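Local coordinates for putative uncharacterized protein (Streptococcus mutans, PDB 3BGK) that probably catalyses the ADP-dependent dehydration of the S-form of NAD(P)HX, a damaged hydrated cofactor, and so restores NADH and NADPH, at residues A[126-137]-A[156-167]; A[249-260]-A[272-280]. All blocks are in the same frame, centred on the assembly; numbering follows the deposited sequence.

Contact 1: A[126-137]-A[156-167]; sequences ADVVLMGPGLAE and QTLIIDGSAINL
V128 to M131 pair in parallel with T157 to I160, the two strand axes coming within 4.8 Å, as adjoining strands of a beta-alpha-beta unit whose crossover runs through helix 139-151. Five backbone hydrogen bonds, from T157 N to D127 O through to D161 N to M131 O, sew this part of the central sheet together. V128, L130, T157 and I159 share the face covered by helix 249-263; a chi1 of 169° at V128 turns CG1 away from the amide nitrogen, 3.8 Å from I159 CD1. On the other face, covered by helix 139-151, L158 CD1 leans over to V129 CG1 at 4.1 Å. At the N-terminal ends of the strands, Q156 gives its NE2 to A126 O (2.8 Å) from above the carbonyl plane, while its OE1 takes the backbone N of E153. Just past their C-terminal ends, G132 brings its bare CA to 3.7 Å from A164 CB. D161 OD1 is engaged by T184 and K222, leaving OD2 beside the P133 ring. The turn from G132 to L135 then meets helix 163-170: L135 CD2 touches both A164 CB and L167 CD2, and S163 OG donates to A136 O at 3.0 Å.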
loop_
_atom_site.group_PDB
_atom_site.type_symbol
_atom_site.label_atom_id
_atom_site.label_comp_id
_atom_site.label_asym_id
_atom_site.label_seq_id
_atom_site.Cartn_x
_atom_site.Cartn_y
_atom_site.Cartn_z
ATOM N N ALA A 126 -19.730 -6.921 -19.299
ATOM C CA ALA A 126 -18.708 -5.989 -19.784
ATOM C C ALA A 126 -19.025 -5.410 -21.164
ATOM O O ALA A 126 -19.624 -6.089 -22.004
ATOM C CB ALA A 126 -17.348 -6.680 -19.807
ATOM N N ASP A 127 -18.617 -4.159 -21.388
ATOM C CA ASP A 127 -18.658 -3.533 -22.716
ATOM C C ASP A 127 -17.332 -3.731 -23.453
ATOM O O ASP A 127 -17.298 -3.849 -24.675
ATOM C CB ASP A 127 -18.933 -2.033 -22.604
ATOM C CG ASP A 127 -20.213 -1.722 -21.862
ATOM O OD1 ASP A 127 -21.286 -2.231 -22.264
ATOM O OD2 ASP A 127 -20.151 -0.956 -20.876
ATOM N N VAL A 128 -16.242 -3.749 -22.689
ATOM C CA VAL A 128 -14.891 -3.892 -23.220
ATOM C C VAL A 128 -14.179 -5.007 -22.460
ATOM O O VAL A 128 -14.209 -5.040 -21.230
ATOM C CB VAL A 128 -14.099 -2.563 -23.085
ATOM C CG1 VAL A 128 -12.607 -2.766 -23.374
ATOM C CG2 VAL A 128 -14.688 -1.492 -24.007
ATOM N N VAL A 129 -13.561 -5.927 -23.191
ATOM C CA VAL A 129 -12.798 -7.003 -22.567
ATOM C C VAL A 129 -11.327 -6.900 -22.961
ATOM O O VAL A 129 -10.971 -7.035 -24.137
ATOM C CB VAL A 129 -13.378 -8.411 -22.886
ATOM C CG1 VAL A 129 -12.491 -9.521 -22.299
ATOM C CG2 VAL A 129 -14.804 -8.536 -22.350
ATOM N N LEU A 130 -10.482 -6.622 -21.970
ATOM C CA LEU A 130 -9.045 -6.566 -22.183
ATOM C C LEU A 130 -8.411 -7.845 -21.663
ATOM O O LEU A 130 -8.281 -8.051 -20.457
ATOM C CB LEU A 130 -8.419 -5.326 -21.523
ATOM C CG LEU A 130 -6.891 -5.250 -21.363
ATOM C CD1 LEU A 130 -6.123 -5.510 -22.671
ATOM C CD2 LEU A 130 -6.489 -3.915 -20.770
HETATM N N MSE A 131 -8.008 -8.701 -22.586
HETATM C CA MSE A 131 -7.393 -9.955 -22.214
HETATM C C MSE A 131 -5.934 -9.967 -22.645
HETATM O O MSE A 131 -5.614 -9.581 -23.761
HETATM C CB MSE A 131 -8.164 -11.098 -22.853
HETATM C CG MSE A 131 -7.696 -12.479 -22.461
HETATM SE SE MSE A 131 -8.643 -13.842 -23.484
HETATM C CE MSE A 131 -8.556 -13.044 -25.263
ATOM N N GLY A 132 -5.048 -10.379 -21.744
ATOM C CA GLY A 132 -3.670 -10.643 -22.133
ATOM C C GLY A 132 -2.533 -10.200 -21.233
ATOM O O GLY A 132 -1.527 -10.908 -21.141
ATOM N N PRO A 133 -2.655 -9.020 -20.589
ATOM C CA PRO A 133 -1.507 -8.574 -19.791
ATOM C C PRO A 133 -1.245 -9.508 -18.609
ATOM O O PRO A 133 -2.054 -9.597 -17.686
ATOM C CB PRO A 133 -1.905 -7.160 -19.328
ATOM C CG PRO A 133 -3.379 -7.081 -19.479
ATOM C CD PRO A 133 -3.777 -8.058 -20.549
ATOM N N GLY A 134 -0.127 -10.224 -18.672
ATOM C CA GLY A 134 0.233 -11.189 -17.640
ATOM C C GLY A 134 -0.565 -12.482 -17.660
ATOM O O GLY A 134 -0.520 -13.254 -16.699
ATOM N N LEU A 135 -1.291 -12.725 -18.751
ATOM C CA LEU A 135 -2.107 -13.933 -18.899
ATOM C C LEU A 135 -1.260 -15.211 -18.864
ATOM O O LEU A 135 -1.718 -16.251 -18.389
ATOM C CB LEU A 135 -2.921 -13.872 -20.203
ATOM C CG LEU A 135 -3.984 -14.940 -20.517
ATOM C CD1 LEU A 135 -5.103 -14.951 -19.479
ATOM C CD2 LEU A 135 -4.564 -14.733 -21.904
ATOM N N ALA A 136 -0.027 -15.109 -19.360
ATOM C CA ALA A 136 0.859 -16.260 -19.582
ATOM C C ALA A 136 0.290 -17.215 -20.641
ATOM O O ALA A 136 -0.653 -16.863 -21.363
ATOM C CB ALA A 136 1.182 -16.992 -18.266
ATOM N N GLU A 137 0.873 -18.408 -20.742
ATOM C CA GLU A 137 0.558 -19.325 -21.839
ATOM C C GLU A 137 0.274 -20.757 -21.393
ATOM O O GLU A 137 0.078 -21.638 -22.233
ATOM C CB GLU A 137 1.666 -19.289 -22.902
ATOM C CG GLU A 137 1.629 -18.029 -23.760
ATOM C CD GLU A 137 2.810 -17.896 -24.701
ATOM O OE1 GLU A 137 3.014 -18.795 -25.550
ATOM O OE2 GLU A 137 3.525 -16.875 -24.599
ATOM N N GLN A 156 -19.414 -5.906 -28.274
ATOM C CA GLN A 156 -18.290 -5.735 -27.359
ATOM C C GLN A 156 -16.983 -5.407 -28.077
ATOM O O GLN A 156 -16.738 -5.892 -29.180
ATOM C CB GLN A 156 -18.084 -7.007 -26.546
ATOM C CG GLN A 156 -19.146 -7.301 -25.517
ATOM C CD GLN A 156 -18.809 -8.532 -24.709
ATOM O OE1 GLN A 156 -18.317 -9.524 -25.250
ATOM N NE2 GLN A 156 -19.057 -8.477 -23.408
ATOM N N THR A 157 -16.148 -4.594 -27.434
ATOM C CA THR A 157 -14.789 -4.330 -27.907
ATOM C C THR A 157 -13.808 -5.287 -27.227
ATOM O O THR A 157 -13.815 -5.442 -26.000
ATOM C CB THR A 157 -14.376 -2.866 -27.652
ATOM O OG1 THR A 157 -15.387 -1.995 -28.173
ATOM C CG2 THR A 157 -13.045 -2.543 -28.326
ATOM N N LEU A 158 -12.979 -5.936 -28.030
ATOM C CA LEU A 158 -12.034 -6.917 -27.516
ATOM C C LEU A 158 -10.605 -6.471 -27.784
ATOM O O LEU A 158 -10.211 -6.274 -28.942
ATOM C CB LEU A 158 -12.294 -8.302 -28.125
ATOM C CG LEU A 158 -11.346 -9.450 -27.755
ATOM C CD1 LEU A 158 -11.481 -9.852 -26.283
ATOM C CD2 LEU A 158 -11.578 -10.653 -28.671
ATOM N N ILE A 159 -9.849 -6.302 -26.703
ATOM C CA ILE A 159 -8.436 -5.961 -26.785
ATOM C C ILE A 159 -7.613 -7.190 -26.429
ATOM O O ILE A 159 -7.772 -7.781 -25.353
ATOM C CB ILE A 159 -8.053 -4.762 -25.882
ATOM C CG1 ILE A 159 -9.056 -3.616 -26.054
ATOM C CG2 ILE A 159 -6.644 -4.283 -26.205
ATOM C CD1 ILE A 159 -9.078 -2.643 -24.897
ATOM N N ILE A 160 -6.743 -7.571 -27.356
ATOM C CA ILE A 160 -5.893 -8.735 -27.198
ATOM C C ILE A 160 -4.459 -8.245 -27.031
ATOM O O ILE A 160 -3.888 -7.631 -27.934
ATOM C CB ILE A 160 -6.030 -9.694 -28.405
ATOM C CG1 ILE A 160 -7.500 -10.106 -28.593
ATOM C CG2 ILE A 160 -5.138 -10.921 -28.221
ATOM C CD1 ILE A 160 -7.818 -10.694 -29.957
ATOM N N ASP A 161 -3.897 -8.509 -25.858
ATOM C CA ASP A 161 -2.632 -7.909 -25.462
ATOM C C ASP A 161 -1.608 -8.972 -25.131
ATOM O O ASP A 161 -1.967 -10.100 -24.805
ATOM C CB ASP A 161 -2.849 -7.002 -24.250
ATOM C CG ASP A 161 -1.602 -6.246 -23.851
ATOM O OD1 ASP A 161 -1.259 -5.259 -24.529
ATOM O OD2 ASP A 161 -0.960 -6.639 -22.854
ATOM N N GLY A 162 -0.333 -8.609 -25.234
ATOM C CA GLY A 162 0.759 -9.457 -24.782
ATOM C C GLY A 162 0.628 -10.896 -25.219
ATOM O O GLY A 162 0.391 -11.162 -26.391
ATOM N N SER A 163 0.741 -11.814 -24.260
ATOM C CA SER A 163 0.769 -13.255 -24.520
ATOM C C SER A 163 -0.500 -13.805 -25.175
ATOM O O SER A 163 -0.477 -14.889 -25.767
ATOM C CB SER A 163 1.077 -14.032 -23.233
ATOM O OG SER A 163 -0.072 -14.159 -22.413
ATOM N N ALA A 164 -1.599 -13.060 -25.072
ATOM C CA ALA A 164 -2.844 -13.455 -25.730
ATOM C C ALA A 164 -2.744 -13.336 -27.254
ATOM O O ALA A 164 -3.533 -13.932 -27.973
ATOM C CB ALA A 164 -4.018 -12.656 -25.187
ATOM N N ILE A 165 -1.773 -12.567 -27.738
ATOM C CA ILE A 165 -1.489 -12.495 -29.168
ATOM C C ILE A 165 -0.925 -13.829 -29.656
ATOM O O ILE A 165 -1.339 -14.334 -30.703
ATOM C CB ILE A 165 -0.527 -11.333 -29.514
ATOM C CG1 ILE A 165 -1.159 -9.974 -29.178
ATOM C CG2 ILE A 165 -0.119 -11.385 -30.983
ATOM C CD1 ILE A 165 -2.261 -9.516 -30.133
ATOM N N ASN A 166 0.006 -14.398 -28.885
ATOM C CA ASN A 166 0.516 -15.756 -29.129
ATOM C C ASN A 166 -0.597 -16.804 -29.091
ATOM O O ASN A 166 -0.601 -17.747 -29.883
ATOM C CB ASN A 166 1.579 -16.141 -28.099
ATOM C CG ASN A 166 2.640 -15.078 -27.913
ATOM O OD1 ASN A 166 3.130 -14.491 -28.878
ATOM N ND2 ASN A 166 3.013 -14.838 -26.663
ATOM N N LEU A 167 -1.526 -16.638 -28.153
ATOM C CA LEU A 167 -2.649 -17.557 -27.983
ATOM C C LEU A 167 -3.621 -17.466 -29.147
ATOM O O LEU A 167 -4.171 -18.477 -29.585
ATOM C CB LEU A 167 -3.367 -17.289 -26.657
ATOM C CG LEU A 167 -3.089 -18.218 -25.472
ATOM C CD1 LEU A 167 -1.615 -18.544 -25.324
ATOM C CD2 LEU A 167 -3.632 -17.602 -24.189
#

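Contact 2: A[249-260]-A[272-280]; sequences MGDTLAGMIAGF and AAAAVFLHS. With PO4 (phosphate ion), chain B.
H279 fits as a knob into a hole lined by M249, T252, L253 and M256 in one helical layer of the alpha/beta three-layer sandwich, where the axes of segments 249-260 and 272-280 pass 8.5 Å apart at 138°. The polar link is a single hydrogen bond: H279 NE2 donates to M249 O over 3.1 Å. That carbonyl also accepts the helical N-H of L253, the two donors arriving from opposite faces of its plane. CG of H279 lies anti to the backbone N (chi1 172°), which carries the imidazole across to the other helix.

The imidazole ring has further contacts. L253 CB makes a CH-pi contact over one face, 3.9 Å from the ring centroid, while the selenium of M256 lies at the edge and that of M249 approaches obliquely. F260 repeats the theme further along: A275 CB rests over one face of the phenyl ring, and L278 CD2 meets its edge at CZ, 3.7 Å away.

Apolar branches fill in between. I257 lies alongside V276, CD1 to CG2 at 4.0 Å, and its CG1 abuts A275 CB.

At the helix start a phosphate ion, probably from the crystallisation liquor, accepts from G250 N through O4 (2.7 Å) and from D251 N through O3, with G248 and H186 adding further bonds; such an anion site at a helix N-terminus is consistent with the anion hole of ribokinase-like enzymes. The bond to M249 O is consistent with a proton on H279 NE2 and ties the second helix to the opening turn of the first, whose N-H groups face the anion.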
loop_
_atom_site.group_PDB
_atom_site.type_symbol
_atom_site.label_atom_id
_atom_site.label_comp_id
_atom_site.label_asym_id
_atom_site.label_seq_id
_atom_site.Cartn_x
_atom_site.Cartn_y
_atom_site.Cartn_z
HETATM N N MSE A 249 5.415 -0.794 -18.904
HETATM C CA MSE A 249 5.005 0.334 -19.741
HETATM C C MSE A 249 3.870 -0.042 -20.692
HETATM O O MSE A 249 2.942 0.736 -20.895
HETATM C CB MSE A 249 6.207 0.887 -20.523
HETATM C CG MSE A 249 5.958 2.210 -21.265
HETATM SE SE MSE A 249 5.365 3.702 -20.133
HETATM C CE MSE A 249 6.797 3.675 -18.816
ATOM N N GLY A 250 3.946 -1.240 -21.258
ATOM C CA GLY A 250 2.917 -1.736 -22.175
ATOM C C GLY A 250 1.593 -2.052 -21.500
ATOM O O GLY A 250 0.519 -1.802 -22.073
ATOM N N ASP A 251 1.670 -2.599 -20.284
ATOM C CA ASP A 251 0.486 -2.920 -19.495
ATOM C C ASP A 251 -0.322 -1.652 -19.223
ATOM O O ASP A 251 -1.541 -1.628 -19.422
ATOM C CB ASP A 251 0.873 -3.617 -18.187
ATOM C CG ASP A 251 1.791 -4.805 -18.406
ATOM O OD1 ASP A 251 1.435 -5.704 -19.197
ATOM O OD2 ASP A 251 2.873 -4.847 -17.778
ATOM N N THR A 252 0.372 -0.600 -18.801
ATOM C CA THR A 252 -0.221 0.719 -18.599
ATOM C C THR A 252 -0.891 1.245 -19.867
ATOM O O THR A 252 -1.987 1.798 -19.801
ATOM C CB THR A 252 0.837 1.724 -18.113
ATOM O OG1 THR A 252 1.481 1.198 -16.951
ATOM C CG2 THR A 252 0.197 3.070 -17.769
ATOM N N LEU A 253 -0.245 1.060 -21.017
ATOM C CA LEU A 253 -0.829 1.466 -22.296
ATOM C C LEU A 253 -2.117 0.701 -22.597
ATOM O O LEU A 253 -3.116 1.300 -23.008
ATOM C CB LEU A 253 0.172 1.291 -23.438
ATOM C CG LEU A 253 -0.317 1.721 -24.828
ATOM C CD1 LEU A 253 -0.876 3.149 -24.817
ATOM C CD2 LEU A 253 0.772 1.567 -25.887
ATOM N N ALA A 254 -2.082 -0.617 -22.392
ATOM C CA ALA A 254 -3.241 -1.486 -22.576
ATOM C C ALA A 254 -4.426 -1.045 -21.710
ATOM O O ALA A 254 -5.566 -1.019 -22.175
ATOM C CB ALA A 254 -2.864 -2.922 -22.262
ATOM N N GLY A 255 -4.139 -0.697 -20.456
ATOM C CA GLY A 255 -5.153 -0.206 -19.529
ATOM C C GLY A 255 -5.757 1.111 -19.977
ATOM O O GLY A 255 -6.971 1.292 -19.923
HETATM N N MSE A 256 -4.915 2.028 -20.437
HETATM C CA MSE A 256 -5.391 3.317 -20.929
HETATM C C MSE A 256 -6.283 3.203 -22.160
HETATM O O MSE A 256 -7.370 3.787 -22.181
HETATM C CB MSE A 256 -4.230 4.262 -21.200
HETATM C CG MSE A 256 -3.591 4.769 -19.934
HETATM SE SE MSE A 256 -2.186 6.043 -20.292
HETATM C CE MSE A 256 -3.268 7.471 -21.075
ATOM N N ILE A 257 -5.838 2.448 -23.166
ATOM C CA ILE A 257 -6.662 2.178 -24.348
ATOM C C ILE A 257 -8.034 1.606 -23.969
ATOM O O ILE A 257 -9.056 2.014 -24.533
ATOM C CB ILE A 257 -5.957 1.237 -25.366
ATOM C CG1 ILE A 257 -4.685 1.890 -25.909
ATOM C CG2 ILE A 257 -6.911 0.874 -26.523
ATOM C CD1 ILE A 257 -3.701 0.902 -26.509
ATOM N N ALA A 258 -8.048 0.677 -23.012
ATOM C CA ALA A 258 -9.292 0.083 -22.530
ATOM C C ALA A 258 -10.222 1.118 -21.899
ATOM O O ALA A 258 -11.436 1.063 -22.098
ATOM C CB ALA A 258 -9.007 -1.052 -21.554
ATOM N N GLY A 259 -9.649 2.053 -21.144
ATOM C CA GLY A 259 -10.426 3.077 -20.460
ATOM C C GLY A 259 -10.996 4.093 -21.436
ATOM O O GLY A 259 -12.134 4.571 -21.266
ATOM N N PHE A 260 -10.209 4.423 -22.463
ATOM C CA PHE A 260 -10.653 5.355 -23.493
ATOM C C PHE A 260 -11.833 4.795 -24.282
ATOM O O PHE A 260 -12.871 5.456 -24.393
ATOM C CB PHE A 260 -9.496 5.741 -24.421
ATOM C CG PHE A 260 -8.705 6.940 -23.951
ATOM C CD1 PHE A 260 -8.102 6.955 -22.692
ATOM C CD2 PHE A 260 -8.545 8.045 -24.780
ATOM C CE1 PHE A 260 -7.366 8.056 -22.259
ATOM C CE2 PHE A 260 -7.808 9.157 -24.364
ATOM C CZ PHE A 260 -7.212 9.162 -23.100
ATOM N N ALA A 272 -8.473 5.136 -29.728
ATOM C CA ALA A 272 -7.295 4.361 -29.357
ATOM C C ALA A 272 -6.019 5.165 -29.601
ATOM O O ALA A 272 -5.083 5.107 -28.800
ATOM C CB ALA A 272 -7.261 3.048 -30.119
ATOM N N ALA A 273 -5.995 5.924 -30.698
ATOM C CA ALA A 273 -4.856 6.786 -31.019
ATOM C C ALA A 273 -4.613 7.813 -29.920
ATOM O O ALA A 273 -3.477 7.989 -29.475
ATOM C CB ALA A 273 -5.053 7.475 -32.363
ATOM N N ALA A 274 -5.683 8.481 -29.488
ATOM C CA ALA A 274 -5.612 9.438 -28.381
ATOM C C ALA A 274 -5.038 8.795 -27.103
ATOM O O ALA A 274 -4.118 9.340 -26.487
ATOM C CB ALA A 274 -6.974 10.060 -28.121
ATOM N N ALA A 275 -5.560 7.629 -26.728
ATOM C CA ALA A 275 -5.043 6.885 -25.588
ATOM C C ALA A 275 -3.531 6.682 -25.719
ATOM O O ALA A 275 -2.777 6.944 -24.774
ATOM C CB ALA A 275 -5.758 5.549 -25.455
ATOM N N VAL A 276 -3.093 6.246 -26.900
ATOM C CA VAL A 276 -1.678 6.033 -27.184
ATOM C C VAL A 276 -0.877 7.330 -27.078
ATOM O O VAL A 276 0.228 7.327 -26.524
ATOM C CB VAL A 276 -1.460 5.360 -28.558
ATOM C CG1 VAL A 276 0.037 5.234 -28.890
ATOM C CG2 VAL A 276 -2.114 3.990 -28.579
ATOM N N PHE A 277 -1.430 8.433 -27.583
ATOM C CA PHE A 277 -0.734 9.719 -27.496
ATOM C C PHE A 277 -0.550 10.160 -26.048
ATOM O O PHE A 277 0.549 10.546 -25.650
ATOM C CB PHE A 277 -1.449 10.827 -28.285
ATOM C CG PHE A 277 -0.902 12.216 -28.009
ATOM C CD1 PHE A 277 0.236 12.679 -28.668
ATOM C CD2 PHE A 277 -1.508 13.048 -27.068
ATOM C CE1 PHE A 277 0.750 13.948 -28.403
ATOM C CE2 PHE A 277 -0.998 14.317 -26.798
ATOM C CZ PHE A 277 0.134 14.764 -27.467
ATOM N N LEU A 278 -1.629 10.108 -25.270
ATOM C CA LEU A 278 -1.616 10.625 -23.909
ATOM C C LEU A 278 -0.650 9.876 -22.991
ATOM O O LEU A 278 0.039 10.477 -22.175
ATOM C CB LEU A 278 -3.035 10.637 -23.330
ATOM C CG LEU A 278 -3.240 11.587 -22.152
ATOM C CD1 LEU A 278 -2.954 13.019 -22.557
ATOM C CD2 LEU A 278 -4.645 11.446 -21.642
ATOM N N HIS A 279 -0.618 8.560 -23.138
ATOM C CA HIS A 279 0.337 7.689 -22.465
ATOM C C HIS A 279 1.765 8.257 -22.569
ATOM O O HIS A 279 2.402 8.536 -21.542
ATOM C CB HIS A 279 0.205 6.293 -23.086
ATOM C CG HIS A 279 1.241 5.307 -22.647
ATOM N ND1 HIS A 279 2.420 5.111 -23.335
ATOM C CD2 HIS A 279 1.254 4.424 -21.621
ATOM C CE1 HIS A 279 3.123 4.165 -22.739
ATOM N NE2 HIS A 279 2.432 3.726 -21.703
ATOM N N SER A 280 2.245 8.465 -23.798
ATOM C CA SER A 280 3.594 9.016 -24.034
ATOM C C SER A 280 3.725 10.498 -23.690
ATOM O O SER A 280 4.787 10.946 -23.234
ATOM C CB SER A 280 4.050 8.773 -25.476
ATOM O OG SER A 280 4.522 7.447 -25.638
HETATM P P PO4 B . 5.931 -4.154 -20.753
HETATM O O1 PO4 B . 7.043 -4.298 -19.735
HETATM O O2 PO4 B . 5.968 -5.371 -21.653
HETATM O O3 PO4 B . 4.586 -4.105 -20.062
HETATM O O4 PO4 B . 6.118 -2.889 -21.569
#

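Helix 249-263 is the element that brings the two contacts together: H279 and its neighbours pack on one side of it in contact 2, whereas A254 and A258 turn to the sheet of contact 1. Although the contact centres are 14 Å apart, their atoms touch, with I159 CD1 3.6 Å from A258 CA and P133 CB 3.6 Å from D251 OD1. The loop after strand 128-131 thus meets the phosphate-binding start of the helix. There D251, predicted to bind (6S)-NADPHX like G134 of that loop, adjoins G250, predicted to bind AMP. K222, also predicted to bind AMP, bridges the contacts through a salt bridge to D161 and a weak hydrogen bond to G250 O.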